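Local atomic coordinates of ferrous IRON transport protein B homolog (Methanocaldococcus jannaschii, PDB entry 2WJI), a protein that forms the GTP-binding G domain of FeoB, a probable transporter that takes part in GTP-driven movement of ferrous iron across the cell membrane. Residues A[20-25]-A[150-155]; A[53-58]-A[74-79]; A[58-63]-A[68-73]; A[117-122]-A[146-151]; A[132-135]-A[139-142]. One frame throughout, in Å; residues are numbered along the deposited sequence.

Interaction 1: A[20-25]-A[150-155]; sequences FNALTG and MGIEEL. Unlike the reference sequence in segment 150-155: Glu-154 (reference Asp).
Leu-23 and Ile-152 bring the two backbones closest, with 7.0 Å between their CA atoms. Segment 20-25 holds the last turn of helix 16-24. Segment 150-155 holds the first turn of helix 152-162. Gly-25 leaves the first helix with positive phi (78°). Gly-151 sits at the N-cap position of the second, also with positive phi, and its carbonyl O accepts from Leu-155 N. No hydrogen bond links the two segments, and the contact is wholly apolar.

Ile-152 touches both Ala-22 and Leu-23. Its CG1 branch stands beside its own backbone N, anti to the carbonyl carbon (chi1 -59°), and ends in CD1. Ile-152 CD1 lies 3.7 Å from CB of Ala-22, which points at the second helix. The other branch, CG2 of Ile-152, meets CD2 of Leu-23 at 4.2 Å.

In this P-loop GTPase fold, helix 16-24 is the helix that follows the phosphate-binding loop, and 152-162 is the last helix of this G-domain fragment. Asn-21, Ala-22, Thr-24 and Gly-25 belong to magnesium sites, but the ion bound here is about 12 Å from the side chain of Ala-22.

The two leucines extend the apolar seam. CD1 of Leu-23 reaches CD2 of Leu-155 at 4.3 Å, so its two methyls touch different residues of the second helix. Within the first helix, Thr-24 OG1 gives a hydrogen bond of 2.7 Å to Phe-20 O. It comes from above the carbonyl plane, 43° out of it, and Thr-24 N binds the same oxygen. Phe-20 also packs on Val-54 and Asp-56 of strand 50-56.

Interaction 2: A[53-58]-A[74-79]; sequences KVVDLP and RDYIIN
Tyr-76 overlaps Val-55 with the outer end of its ring and Leu-57 with the inner end. CG of Tyr-76 stands anti to the backbone N (chi1 -177°), and this carries the ring from the helix across to the strand. CG1 of Val-55 is 3.3 Å from Tyr-76 OH and 3.5 Å from Tyr-76 CZ. The two side chains run antiparallel alongside one another. Leu-57 instead lies athwart the tyrosine. Its CD2 lies 3.8 Å from Tyr-76 CG, and its CD1 is 4.0 Å from Tyr-76 CD2. Both approaches to the ring are oblique. CD1 of Leu-57 also comes near Ile-77 CG1, at 4.5 Å. A serine in place of Tyr-76 would probably open a gap beside Val-55 and Leu-57, leaving both without the ring they pack on.

Asp-56, Leu-57 and Pro-58 begin the DxxG sequence of the G3 motif, which is predicted to bind GTP. Leu-57 is thus packed toward the helix just where strand 50-56 runs into the DxxG loop. The chain runs from strand 50-56 through helix 68-80 to strand 84-90, a beta-alpha-beta crossover spanning strand 3-9. Val-55 makes backbone hydrogen bonds to Ile-6 and Leu-8 of strand 3-9, Tyr-76 also touches Glu-5 of that strand and Pro-82, and Ile-77 packs on Met-107.

Interaction 3: A[58-63]-A[68-73]; sequences PGVYSL and IDEIIA
Glu-70 reaches back from the first turns of helix 68-80 over the loop that follows the DxxG sequence, the switch II region of a G domain. Its CB lies 3.9 Å from Ser-62 O. The next carbon, CG, is wedged between two groups: Ser-62 O at 3.4 Å from Glu-70 CG, and Val-60 CG1. CG stands beside the backbone N, anti to the carbonyl carbon (chi1 -64°). From there the chain runs extended and brings CD alongside Ser-62 O.

The carboxylate is held by groups other than Ser-62, whose OG is near both oxygens without a hydrogen bond. OE2 is hydrogen-bonded to Thr-64 OG1. Glu-70 OE1 takes a hydrogen bond from a water at 2.5 Å, and the same water accepts from Tyr-61 N at 2.8 Å. The glutamate therefore ties down the loop through its own oxygens and a water bridge.

Underneath is an apolar layer. CG1 of Val-60 rests against CA and CG of Glu-70 and reaches Ala-73 CB. Leu-63 turns its CD2 back to Ala-73 CB, at 3.8 Å. Val-60 and Ala-73 both also touch Ile-9 of strand 3-9, and Leu-63 packs on Leu-100 and Leu-104 of helix 94-106.

The nearest atoms of Gly-59 and the bound nucleotide are about 4 Å apart, so this loop lies between helix 68-80 and the phosphate end of the site. At the loop's start, Pro-58 crosses Asp-69. Pro-58 CG lies 4.2 Å from Ile-72 CG2, and Pro-58 CB 3.4 Å from Asp-69 OD1.

Interaction 4: A[117-122]-A[146-151]; sequences KMDLAK and AAKKMG. With GNP (phosphoaminophosphonic acid-guanylate ester), chain C.
Asp-119 and Lys-148 cross obliquely at the rim of the guanine pocket. Asp-119 closes the NKxD sequence of the G4 motif, and Ala-146 and Ala-147 belong to G5. The carboxylate of Asp-119 receives N1 and N2 of the guanine. Its OD2 takes a nearly straight hydrogen bond (177°) from GNP N1 at 2.9 Å. Its OD1 takes a more bent one (140°) from GNP N2 at 3.3 Å. Lys-148 NZ forms a long salt bridge of 3.6 Å with Asp-119 OD1, the oxygen that already serves N2. This charge may help hold the carboxylate in place.

Lys-117 and Ala-147 lie on opposite faces of the base. The extended Lys-117 chain runs across one face, its CG 3.6 Å from GNP C6. Ala-147 CB rests on the other, 3.6 Å from GNP C5. At its end, Lys-117 NZ binds the ribose O4' and the backbone O of Asn-13. With Lys-117 replaced by an alanine, that face of the guanine would probably lose its cover, and O4' and Asn-13 O their shared donor. The carbonyl O6 receives a weak hydrogen bond from Ala-147 N, 3.4 Å from GNP O6.

Interaction 5: A[132-135]-A[139-142]; sequences KLEK and VKVV
This is a helix-to-edge-strand contact at the protein surface, in which Glu-134 of helix 130-137 grips the backbone of Val-141 in strand 141-143. Strand 141-143 is outermost in the sheet of this chain. OE1 of Glu-134 accepts a hydrogen bond of 2.7 Å from Val-141 N, nearly straight at 165°, on the anti lone pair, away from the other oxygen. The carboxylate thus takes up an amide on the strand's outer edge.

To get there, Glu-134 leaves the helix with chi1 at -133°, off the staggered positions, and then runs extended. Its CG passes close to Val-139 O, at 3.1 Å. That carbonyl is buried and has no hydrogen-bond partner in the model. It receives a CA-H...O contact from Glu-134 CA, 3.6 Å away. Val-141 O is 3.1 Å from Glu-134 OE1. This close pair of acceptors is probably unfavourable, and the bond from the amide may offset it.

Lys-140 makes no salt bridge here. It bends back so that Lys-140 CD lies 3.9 Å from Glu-134 OE1, but its NZ stays 5.2 Å from Glu-134 OE2, where it may still attract the carboxylate. Val-141 turns its side chain to the helix. Its CG2 packs against Glu-134 CG and meets Leu-133 CG at 4.3 Å.

On the strand's inner edge, Lys-140 bonds through its backbone to Leu-113, and Val-142 to Leu-113 and Leu-115, all of strand 111-116. Val-141 also touches Leu-113 and Leu-115 with its side chain, while Val-142 packs toward Glu-154 and Ala-158 of helix 152-162.

How the interactions relate
Interactions 3 and 4 approach the nucleotide from its two ends. Interaction 4 holds the guanine end. Interaction 3 borders the phosphate end, its centre about 25 Å from that of interaction 4. Interactions 2 and 3 share Pro-58 and helix 68-80, with centres about 10 Å apart, so strand 50-56 and the loop after it pack on the same helix. Interactions 1 and 4 share Met-150 and Gly-151, which lead from the G5 loop into the last helix. Interaction 1 touches interaction 2 where Phe-20 CE1 lies 3.6 Å from Val-54 O. It touches interaction 5 where Val-142 CG1 lies 3.9 Å from Leu-155 N.

Interaction 1: A[20-25]-A[150-155]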
# COMPACT_ATOMS: atom_id res chain seq x y z
N PHE A 20 -7.88 0.83 2.33
CA PHE A 20 -8.04 0.82 3.78
C PHE A 20 -9.45 0.36 4.19
O PHE A 20 -9.58 -0.55 5.01
CB PHE A 20 -7.72 2.20 4.37
CG PHE A 20 -7.81 2.25 5.87
CD1 PHE A 20 -6.72 1.89 6.66
CD2 PHE A 20 -8.97 2.68 6.49
CE1 PHE A 20 -6.80 1.95 8.04
CE2 PHE A 20 -9.05 2.74 7.87
CZ PHE A 20 -7.97 2.38 8.65
N ASN A 21 -10.49 0.97 3.62
CA ASN A 21 -11.86 0.51 3.88
C ASN A 21 -12.07 -0.96 3.52
O ASN A 21 -12.66 -1.71 4.29
CB ASN A 21 -12.89 1.34 3.10
CG ASN A 21 -14.23 0.59 2.93
OD1 ASN A 21 -14.52 0.05 1.85
ND2 ASN A 21 -15.03 0.55 3.99
N ALA A 22 -11.58 -1.36 2.35
CA ALA A 22 -11.73 -2.73 1.89
C ALA A 22 -11.09 -3.75 2.84
O ALA A 22 -11.65 -4.83 3.06
CB ALA A 22 -11.17 -2.88 0.48
N LEU A 23 -9.93 -3.42 3.37
CA LEU A 23 -9.21 -4.33 4.26
C LEU A 23 -9.83 -4.40 5.65
O LEU A 23 -9.96 -5.47 6.23
CB LEU A 23 -7.74 -3.90 4.41
CG LEU A 23 -6.77 -4.15 3.25
CD1 LEU A 23 -5.50 -3.34 3.45
CD2 LEU A 23 -6.47 -5.64 3.10
N THR A 24 -10.19 -3.23 6.18
CA THR A 24 -10.53 -3.09 7.59
C THR A 24 -12.02 -2.94 7.85
O THR A 24 -12.48 -3.12 8.99
CB THR A 24 -9.82 -1.86 8.18
OG1 THR A 24 -10.37 -0.68 7.59
CG2 THR A 24 -8.34 -1.92 7.88
N GLY A 25 -12.77 -2.59 6.81
CA GLY A 25 -14.21 -2.38 6.93
C GLY A 25 -14.56 -1.03 7.54
O GLY A 25 -15.72 -0.77 7.86
N MET A 150 -11.67 -6.26 -6.03
CA MET A 150 -11.02 -7.41 -6.63
C MET A 150 -9.55 -7.43 -6.24
O MET A 150 -8.85 -6.43 -6.39
CB MET A 150 -11.18 -7.37 -8.15
CG MET A 150 -12.62 -7.60 -8.62
SD MET A 150 -12.92 -7.21 -10.37
CE MET A 150 -11.82 -8.37 -11.17
N GLY A 151 -9.10 -8.57 -5.72
CA GLY A 151 -7.71 -8.76 -5.35
C GLY A 151 -7.42 -8.40 -3.90
O GLY A 151 -6.26 -8.33 -3.49
N ILE A 152 -8.48 -8.17 -3.12
CA ILE A 152 -8.33 -7.79 -1.72
C ILE A 152 -7.87 -8.95 -0.84
O ILE A 152 -7.06 -8.76 0.07
CB ILE A 152 -9.62 -7.20 -1.14
CG1 ILE A 152 -10.06 -5.97 -1.93
CG2 ILE A 152 -9.44 -6.87 0.34
CD1 ILE A 152 -9.09 -4.83 -1.87
N GLU A 153 -8.40 -10.14 -1.10
CA GLU A 153 -7.97 -11.31 -0.34
C GLU A 153 -6.55 -11.69 -0.73
O GLU A 153 -5.79 -12.17 0.10
CB GLU A 153 -8.92 -12.52 -0.50
CG GLU A 153 -8.34 -13.79 0.16
CD GLU A 153 -9.33 -14.96 0.30
OE1 GLU A 153 -10.17 -15.20 -0.60
OE2 GLU A 153 -9.22 -15.69 1.31
N GLU A 154 -6.19 -11.48 -2.00
CA GLU A 154 -4.81 -11.72 -2.42
C GLU A 154 -3.88 -10.81 -1.63
O GLU A 154 -2.82 -11.24 -1.18
CB GLU A 154 -4.62 -11.49 -3.92
CG GLU A 154 -5.08 -12.67 -4.75
CD GLU A 154 -6.57 -12.80 -4.73
OE1 GLU A 154 -7.08 -13.88 -4.36
OE2 GLU A 154 -7.24 -11.80 -5.06
N LEU A 155 -4.29 -9.55 -1.47
CA LEU A 155 -3.49 -8.58 -0.71
C LEU A 155 -3.35 -9.03 0.74
O LEU A 155 -2.24 -9.01 1.27
CB LEU A 155 -4.10 -7.18 -0.78
CG LEU A 155 -3.32 -6.05 -0.07
CD1 LEU A 155 -1.86 -6.03 -0.51
CD2 LEU A 155 -3.98 -4.69 -0.31

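Interaction 2: A[53-58]-A[74-79]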
# COMPACT_ATOMS: atom_id res chain seq x y z
N LYS A 53 -2.79 -4.75 12.20
CA LYS A 53 -3.17 -3.37 12.48
C LYS A 53 -2.70 -2.49 11.33
O LYS A 53 -1.52 -2.51 10.95
CB LYS A 53 -2.58 -2.91 13.81
CG LYS A 53 -3.02 -3.75 15.01
CD LYS A 53 -2.15 -3.49 16.24
CE LYS A 53 -2.52 -4.42 17.39
NZ LYS A 53 -1.69 -4.16 18.60
N VAL A 54 -3.61 -1.71 10.77
CA VAL A 54 -3.33 -0.94 9.57
C VAL A 54 -3.39 0.56 9.85
O VAL A 54 -4.33 1.05 10.48
CB VAL A 54 -4.32 -1.28 8.44
CG1 VAL A 54 -3.94 -0.56 7.15
CG2 VAL A 54 -4.38 -2.79 8.21
N VAL A 55 -2.38 1.28 9.37
CA VAL A 55 -2.38 2.73 9.41
C VAL A 55 -2.24 3.29 8.00
O VAL A 55 -1.39 2.84 7.22
CB VAL A 55 -1.26 3.28 10.32
CG1 VAL A 55 0.10 2.87 9.79
CG2 VAL A 55 -1.35 4.80 10.42
N ASP A 56 -3.08 4.27 7.68
CA ASP A 56 -3.12 4.89 6.36
C ASP A 56 -2.35 6.20 6.47
O ASP A 56 -2.80 7.14 7.12
CB ASP A 56 -4.57 5.15 5.97
CG ASP A 56 -4.74 5.47 4.48
OD1 ASP A 56 -3.73 5.54 3.76
OD2 ASP A 56 -5.90 5.65 4.04
N LEU A 57 -1.17 6.24 5.85
CA LEU A 57 -0.31 7.43 5.91
C LEU A 57 -0.71 8.44 4.85
O LEU A 57 -1.23 8.07 3.78
CB LEU A 57 1.17 7.04 5.76
CG LEU A 57 1.77 6.14 6.85
CD1 LEU A 57 3.15 5.63 6.45
CD2 LEU A 57 1.83 6.86 8.19
N PRO A 58 -0.46 9.73 5.14
CA PRO A 58 -0.79 10.82 4.22
C PRO A 58 -0.14 10.61 2.87
O PRO A 58 1.01 10.16 2.79
CB PRO A 58 -0.19 12.05 4.91
CG PRO A 58 -0.08 11.68 6.36
CD PRO A 58 0.18 10.21 6.38
N ARG A 74 7.60 9.99 6.74
CA ARG A 74 8.97 9.56 6.97
C ARG A 74 9.26 9.20 8.43
O ARG A 74 9.92 8.20 8.70
CB ARG A 74 9.97 10.60 6.47
CG ARG A 74 11.34 10.51 7.12
CD ARG A 74 12.44 10.77 6.11
NE ARG A 74 13.71 11.03 6.76
CZ ARG A 74 14.88 10.53 6.34
NH1 ARG A 74 14.91 9.74 5.28
NH2 ARG A 74 15.99 10.82 7.00
N ASP A 75 8.78 10.03 9.35
CA ASP A 75 8.97 9.78 10.78
C ASP A 75 8.31 8.47 11.21
O ASP A 75 8.83 7.75 12.06
CB ASP A 75 8.41 10.93 11.62
CG ASP A 75 9.26 12.19 11.54
OD1 ASP A 75 8.85 13.22 12.11
OD2 ASP A 75 10.35 12.15 10.91
N TYR A 76 7.15 8.16 10.62
CA TYR A 76 6.46 6.93 10.99
C TYR A 76 7.28 5.70 10.61
O TYR A 76 7.49 4.80 11.42
CB TYR A 76 5.07 6.85 10.37
CG TYR A 76 4.33 5.61 10.81
CD1 TYR A 76 3.61 5.59 12.00
CD2 TYR A 76 4.39 4.44 10.06
CE1 TYR A 76 2.96 4.44 12.42
CE2 TYR A 76 3.74 3.30 10.47
CZ TYR A 76 3.02 3.30 11.65
OH TYR A 76 2.38 2.15 12.05
N ILE A 77 7.76 5.67 9.37
CA ILE A 77 8.51 4.50 8.91
C ILE A 77 9.81 4.30 9.70
O ILE A 77 10.14 3.18 10.08
CB ILE A 77 8.80 4.59 7.40
CG1 ILE A 77 7.49 4.44 6.62
CG2 ILE A 77 9.77 3.50 6.98
CD1 ILE A 77 7.63 4.70 5.15
N ILE A 78 10.52 5.40 9.95
CA ILE A 78 11.80 5.36 10.66
C ILE A 78 11.67 5.04 12.15
O ILE A 78 12.41 4.22 12.69
CB ILE A 78 12.54 6.72 10.53
CG1 ILE A 78 13.11 6.88 9.13
CG2 ILE A 78 13.65 6.82 11.57
CD1 ILE A 78 14.12 5.81 8.76
N ASN A 79 10.75 5.72 12.82
CA ASN A 79 10.64 5.60 14.27
C ASN A 79 9.65 4.52 14.71
O ASN A 79 9.88 3.85 15.72
CB ASN A 79 10.26 6.95 14.87
CG ASN A 79 11.26 8.03 14.53
OD1 ASN A 79 12.47 7.77 14.49
ND2 ASN A 79 10.78 9.24 14.26

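Interaction 3: A[58-63]-A[68-73]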
# COMPACT_ATOMS: atom_id res chain seq x y z
N PRO A 58 -0.46 9.73 5.14
CA PRO A 58 -0.79 10.82 4.22
C PRO A 58 -0.14 10.61 2.87
O PRO A 58 1.01 10.16 2.79
CB PRO A 58 -0.19 12.05 4.91
CG PRO A 58 -0.08 11.68 6.36
CD PRO A 58 0.18 10.21 6.38
N GLY A 59 -0.88 10.92 1.80
CA GLY A 59 -0.38 10.79 0.45
C GLY A 59 0.86 11.63 0.22
O GLY A 59 0.88 12.83 0.55
N VAL A 60 1.89 11.01 -0.34
CA VAL A 60 3.14 11.71 -0.60
C VAL A 60 3.71 11.28 -1.95
O VAL A 60 3.44 10.17 -2.42
CB VAL A 60 4.18 11.46 0.50
CG1 VAL A 60 3.75 12.12 1.81
CG2 VAL A 60 4.40 9.96 0.71
N TYR A 61 4.48 12.17 -2.57
CA TYR A 61 5.15 11.84 -3.84
C TYR A 61 6.59 11.40 -3.61
O TYR A 61 7.21 10.77 -4.47
CB TYR A 61 5.13 13.04 -4.79
CG TYR A 61 3.79 13.33 -5.41
CD1 TYR A 61 3.23 12.48 -6.35
CD2 TYR A 61 3.08 14.47 -5.05
CE1 TYR A 61 2.00 12.75 -6.93
CE2 TYR A 61 1.85 14.75 -5.62
CZ TYR A 61 1.32 13.89 -6.55
OH TYR A 61 0.09 14.18 -7.11
N SER A 62 7.12 11.76 -2.44
CA SER A 62 8.48 11.40 -2.06
C SER A 62 8.65 11.54 -0.55
O SER A 62 7.72 11.94 0.14
CB SER A 62 9.49 12.29 -2.79
OG SER A 62 9.20 13.65 -2.55
N LEU A 63 9.84 11.21 -0.05
CA LEU A 63 10.11 11.31 1.39
C LEU A 63 11.23 12.27 1.75
O LEU A 63 12.02 12.03 2.67
CB LEU A 63 10.36 9.93 1.99
CG LEU A 63 9.11 9.04 1.97
CD1 LEU A 63 9.41 7.62 2.41
CD2 LEU A 63 8.00 9.65 2.81
N ILE A 68 4.33 18.96 5.41
CA ILE A 68 4.00 18.35 6.70
C ILE A 68 3.79 16.85 6.50
O ILE A 68 4.30 16.03 7.25
CB ILE A 68 2.74 18.97 7.34
CG1 ILE A 68 2.94 20.47 7.58
CG2 ILE A 68 2.42 18.28 8.65
CD1 ILE A 68 1.90 21.08 8.50
N ASP A 69 3.04 16.51 5.46
CA ASP A 69 2.72 15.11 5.17
C ASP A 69 3.98 14.27 4.93
O ASP A 69 4.08 13.16 5.44
CB ASP A 69 1.76 15.02 3.98
CG ASP A 69 0.35 15.43 4.35
OD1 ASP A 69 -0.01 15.35 5.54
OD2 ASP A 69 -0.41 15.84 3.44
N GLU A 70 4.94 14.80 4.17
CA GLU A 70 6.15 14.04 3.91
C GLU A 70 6.94 13.79 5.21
O GLU A 70 7.49 12.70 5.41
CB GLU A 70 7.02 14.71 2.85
CG GLU A 70 6.36 14.79 1.47
CD GLU A 70 7.29 15.29 0.38
OE1 GLU A 70 6.79 15.66 -0.71
OE2 GLU A 70 8.52 15.32 0.60
N ILE A 71 6.98 14.78 6.09
CA ILE A 71 7.65 14.63 7.38
C ILE A 71 6.94 13.60 8.25
O ILE A 71 7.58 12.79 8.92
CB ILE A 71 7.72 15.96 8.17
CG1 ILE A 71 8.26 17.08 7.29
CG2 ILE A 71 8.57 15.80 9.42
CD1 ILE A 71 9.70 16.91 6.90
N ILE A 72 5.61 13.64 8.24
CA ILE A 72 4.81 12.69 9.01
C ILE A 72 5.02 11.25 8.53
O ILE A 72 5.21 10.34 9.33
CB ILE A 72 3.31 13.03 8.96
CG1 ILE A 72 3.05 14.40 9.61
CG2 ILE A 72 2.48 11.94 9.64
CD1 ILE A 72 1.58 14.77 9.70
N ALA A 73 4.99 11.05 7.21
CA ALA A 73 5.19 9.74 6.62
C ALA A 73 6.57 9.18 6.94
O ALA A 73 6.71 8.02 7.36
CB ALA A 73 4.99 9.80 5.10
O HOH W 1 4.63 14.76 -1.60

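Interaction 4: A[117-122]-A[146-151]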
# COMPACT_ATOMS: atom_id res chain seq x y z
N LYS A 117 -5.85 -0.10 -9.45
CA LYS A 117 -6.48 0.43 -10.65
C LYS A 117 -6.16 -0.41 -11.89
O LYS A 117 -6.02 0.12 -12.99
CB LYS A 117 -6.10 1.90 -10.86
CG LYS A 117 -6.39 2.78 -9.65
CD LYS A 117 -6.28 4.27 -9.99
CE LYS A 117 -6.69 5.12 -8.79
NZ LYS A 117 -6.80 6.57 -9.13
N MET A 118 -6.05 -1.73 -11.70
CA MET A 118 -5.75 -2.61 -12.82
C MET A 118 -6.88 -2.58 -13.84
O MET A 118 -6.66 -2.78 -15.03
CB MET A 118 -5.51 -4.05 -12.35
CG MET A 118 -4.20 -4.25 -11.59
SD MET A 118 -2.72 -4.15 -12.62
CE MET A 118 -2.87 -5.66 -13.58
N ASP A 119 -8.10 -2.33 -13.36
CA ASP A 119 -9.24 -2.23 -14.26
C ASP A 119 -9.11 -1.00 -15.18
O ASP A 119 -9.48 -1.05 -16.36
CB ASP A 119 -10.55 -2.16 -13.46
CG ASP A 119 -10.62 -0.92 -12.58
OD1 ASP A 119 -11.60 -0.15 -12.70
OD2 ASP A 119 -9.71 -0.71 -11.76
N LEU A 120 -8.59 0.10 -14.64
CA LEU A 120 -8.36 1.30 -15.45
C LEU A 120 -7.30 1.01 -16.51
O LEU A 120 -7.49 1.32 -17.68
CB LEU A 120 -7.97 2.49 -14.57
CG LEU A 120 -8.01 3.88 -15.22
CD1 LEU A 120 -9.37 4.12 -15.87
CD2 LEU A 120 -7.67 4.98 -14.21
N ALA A 121 -6.19 0.41 -16.09
CA ALA A 121 -5.14 0.03 -17.03
C ALA A 121 -5.70 -0.82 -18.16
O ALA A 121 -5.45 -0.55 -19.34
CB ALA A 121 -4.03 -0.71 -16.31
N LYS A 122 -6.46 -1.84 -17.80
CA LYS A 122 -7.06 -2.73 -18.79
C LYS A 122 -7.90 -1.96 -19.82
O LYS A 122 -7.76 -2.17 -21.03
CB LYS A 122 -7.93 -3.77 -18.09
CG LYS A 122 -8.67 -4.71 -19.02
CD LYS A 122 -9.92 -5.25 -18.34
CE LYS A 122 -11.03 -4.20 -18.30
NZ LYS A 122 -10.88 -3.17 -17.22
N ALA A 146 -9.20 -2.07 -6.37
CA ALA A 146 -9.82 -1.94 -5.05
C ALA A 146 -11.25 -1.40 -5.07
O ALA A 146 -12.06 -1.77 -4.21
CB ALA A 146 -8.95 -1.10 -4.14
N ALA A 147 -11.55 -0.53 -6.03
CA ALA A 147 -12.90 0.01 -6.15
C ALA A 147 -13.88 -1.07 -6.62
O ALA A 147 -15.09 -0.95 -6.39
CB ALA A 147 -12.91 1.20 -7.10
N LYS A 148 -13.37 -2.10 -7.28
CA LYS A 148 -14.21 -3.23 -7.69
C LYS A 148 -14.09 -4.38 -6.69
O LYS A 148 -14.60 -5.48 -6.92
CB LYS A 148 -13.82 -3.73 -9.08
CG LYS A 148 -14.19 -2.78 -10.21
CD LYS A 148 -14.46 -3.53 -11.50
CE LYS A 148 -14.45 -2.58 -12.68
NZ LYS A 148 -15.02 -1.26 -12.30
N LYS A 149 -13.40 -4.11 -5.58
CA LYS A 149 -13.16 -5.09 -4.53
C LYS A 149 -12.60 -6.39 -5.09
O LYS A 149 -12.99 -7.48 -4.69
CB LYS A 149 -14.43 -5.36 -3.73
CG LYS A 149 -15.28 -4.12 -3.52
CD LYS A 149 -16.10 -4.22 -2.24
CE LYS A 149 -17.51 -3.68 -2.45
NZ LYS A 149 -17.57 -2.52 -3.38
N MET A 150 -11.67 -6.26 -6.03
CA MET A 150 -11.02 -7.41 -6.63
C MET A 150 -9.55 -7.43 -6.24
O MET A 150 -8.85 -6.43 -6.39
CB MET A 150 -11.18 -7.37 -8.15
CG MET A 150 -12.62 -7.60 -8.62
SD MET A 150 -12.92 -7.21 -10.37
CE MET A 150 -11.82 -8.37 -11.17
N GLY A 151 -9.10 -8.57 -5.72
CA GLY A 151 -7.71 -8.76 -5.35
C GLY A 151 -7.42 -8.40 -3.90
O GLY A 151 -6.26 -8.33 -3.49
PG GNP C . -5.59 10.72 -1.00
O1G GNP C . -5.79 10.29 0.42
O2G GNP C . -4.13 10.84 -1.40
O3G GNP C . -6.35 12.03 -1.05
N3B GNP C . -6.30 9.70 -2.01
PB GNP C . -6.40 8.11 -1.89
O1B GNP C . -5.08 7.52 -2.18
O2B GNP C . -6.97 7.78 -0.58
O3A GNP C . -7.37 7.60 -2.97
PA GNP C . -8.83 7.14 -2.78
O1A GNP C . -8.85 5.74 -2.29
O2A GNP C . -9.62 8.12 -2.00
O5' GNP C . -9.42 7.11 -4.23
C5' GNP C . -8.96 8.04 -5.20
C4' GNP C . -9.77 7.89 -6.48
O4' GNP C . -9.34 6.72 -7.22
C3' GNP C . -11.27 7.73 -6.26
O3' GNP C . -11.97 8.34 -7.34
C2' GNP C . -11.45 6.22 -6.33
O2' GNP C . -12.74 5.86 -6.76
C1' GNP C . -10.44 5.88 -7.42
N9 GNP C . -10.04 4.48 -7.34
C8 GNP C . -9.62 3.81 -6.21
N7 GNP C . -9.34 2.56 -6.45
C5 GNP C . -9.59 2.39 -7.81
C6 GNP C . -9.47 1.25 -8.64
O6 GNP C . -9.10 0.10 -8.32
N1 GNP C . -9.83 1.51 -9.96
C2 GNP C . -10.26 2.73 -10.43
N2 GNP C . -10.57 2.79 -11.74
N3 GNP C . -10.38 3.81 -9.66
C4 GNP C . -10.03 3.57 -8.37

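Interaction 5: A[132-135]-A[139-142]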
# COMPACT_ATOMS: atom_id res chain seq x y z
N LYS A 132 7.54 -9.56 -14.23
CA LYS A 132 8.79 -8.91 -14.62
C LYS A 132 9.11 -7.75 -13.69
O LYS A 132 10.26 -7.53 -13.32
CB LYS A 132 8.68 -8.41 -16.06
CG LYS A 132 9.93 -7.74 -16.60
CD LYS A 132 9.71 -7.28 -18.04
CE LYS A 132 11.00 -6.77 -18.67
NZ LYS A 132 10.77 -6.27 -20.06
N LEU A 133 8.07 -7.01 -13.30
CA LEU A 133 8.22 -5.91 -12.36
C LEU A 133 8.72 -6.45 -11.02
O LEU A 133 9.57 -5.84 -10.36
CB LEU A 133 6.88 -5.20 -12.17
CG LEU A 133 6.82 -3.94 -11.32
CD1 LEU A 133 7.79 -2.89 -11.84
CD2 LEU A 133 5.40 -3.40 -11.30
N GLU A 134 8.20 -7.61 -10.64
CA GLU A 134 8.55 -8.27 -9.39
C GLU A 134 10.02 -8.67 -9.41
O GLU A 134 10.76 -8.43 -8.46
CB GLU A 134 7.68 -9.51 -9.22
CG GLU A 134 7.07 -9.67 -7.85
CD GLU A 134 5.95 -10.70 -7.83
OE1 GLU A 134 4.86 -10.39 -7.31
OE2 GLU A 134 6.16 -11.82 -8.35
N LYS A 135 10.43 -9.30 -10.51
CA LYS A 135 11.81 -9.78 -10.66
C LYS A 135 12.81 -8.63 -10.58
O LYS A 135 13.81 -8.72 -9.87
CB LYS A 135 11.98 -10.55 -11.96
CG LYS A 135 11.55 -12.01 -11.87
CD LYS A 135 11.35 -12.62 -13.24
CE LYS A 135 11.31 -14.15 -13.17
NZ LYS A 135 10.41 -14.64 -12.09
N VAL A 139 10.76 -7.00 -5.03
CA VAL A 139 9.64 -6.83 -4.11
C VAL A 139 8.41 -7.54 -4.67
O VAL A 139 8.21 -7.57 -5.89
CB VAL A 139 9.32 -5.34 -3.88
CG1 VAL A 139 8.08 -5.16 -3.02
CG2 VAL A 139 10.52 -4.63 -3.25
N LYS A 140 7.60 -8.11 -3.80
CA LYS A 140 6.38 -8.78 -4.23
C LYS A 140 5.35 -7.76 -4.73
O LYS A 140 5.20 -6.68 -4.15
CB LYS A 140 5.79 -9.61 -3.09
CG LYS A 140 5.44 -11.03 -3.49
CD LYS A 140 6.63 -11.73 -4.16
CE LYS A 140 7.89 -11.66 -3.29
NZ LYS A 140 9.14 -11.82 -4.08
N VAL A 141 4.64 -8.10 -5.81
CA VAL A 141 3.66 -7.21 -6.41
C VAL A 141 2.28 -7.85 -6.43
O VAL A 141 2.11 -8.95 -6.95
CB VAL A 141 4.03 -6.84 -7.86
CG1 VAL A 141 2.90 -6.04 -8.50
CG2 VAL A 141 5.33 -6.05 -7.89
N VAL A 142 1.30 -7.16 -5.87
CA VAL A 142 -0.07 -7.66 -5.87
C VAL A 142 -0.97 -6.81 -6.76
O VAL A 142 -1.26 -5.66 -6.44
CB VAL A 142 -0.67 -7.65 -4.44
CG1 VAL A 142 -2.05 -8.28 -4.44
CG2 VAL A 142 0.26 -8.37 -3.48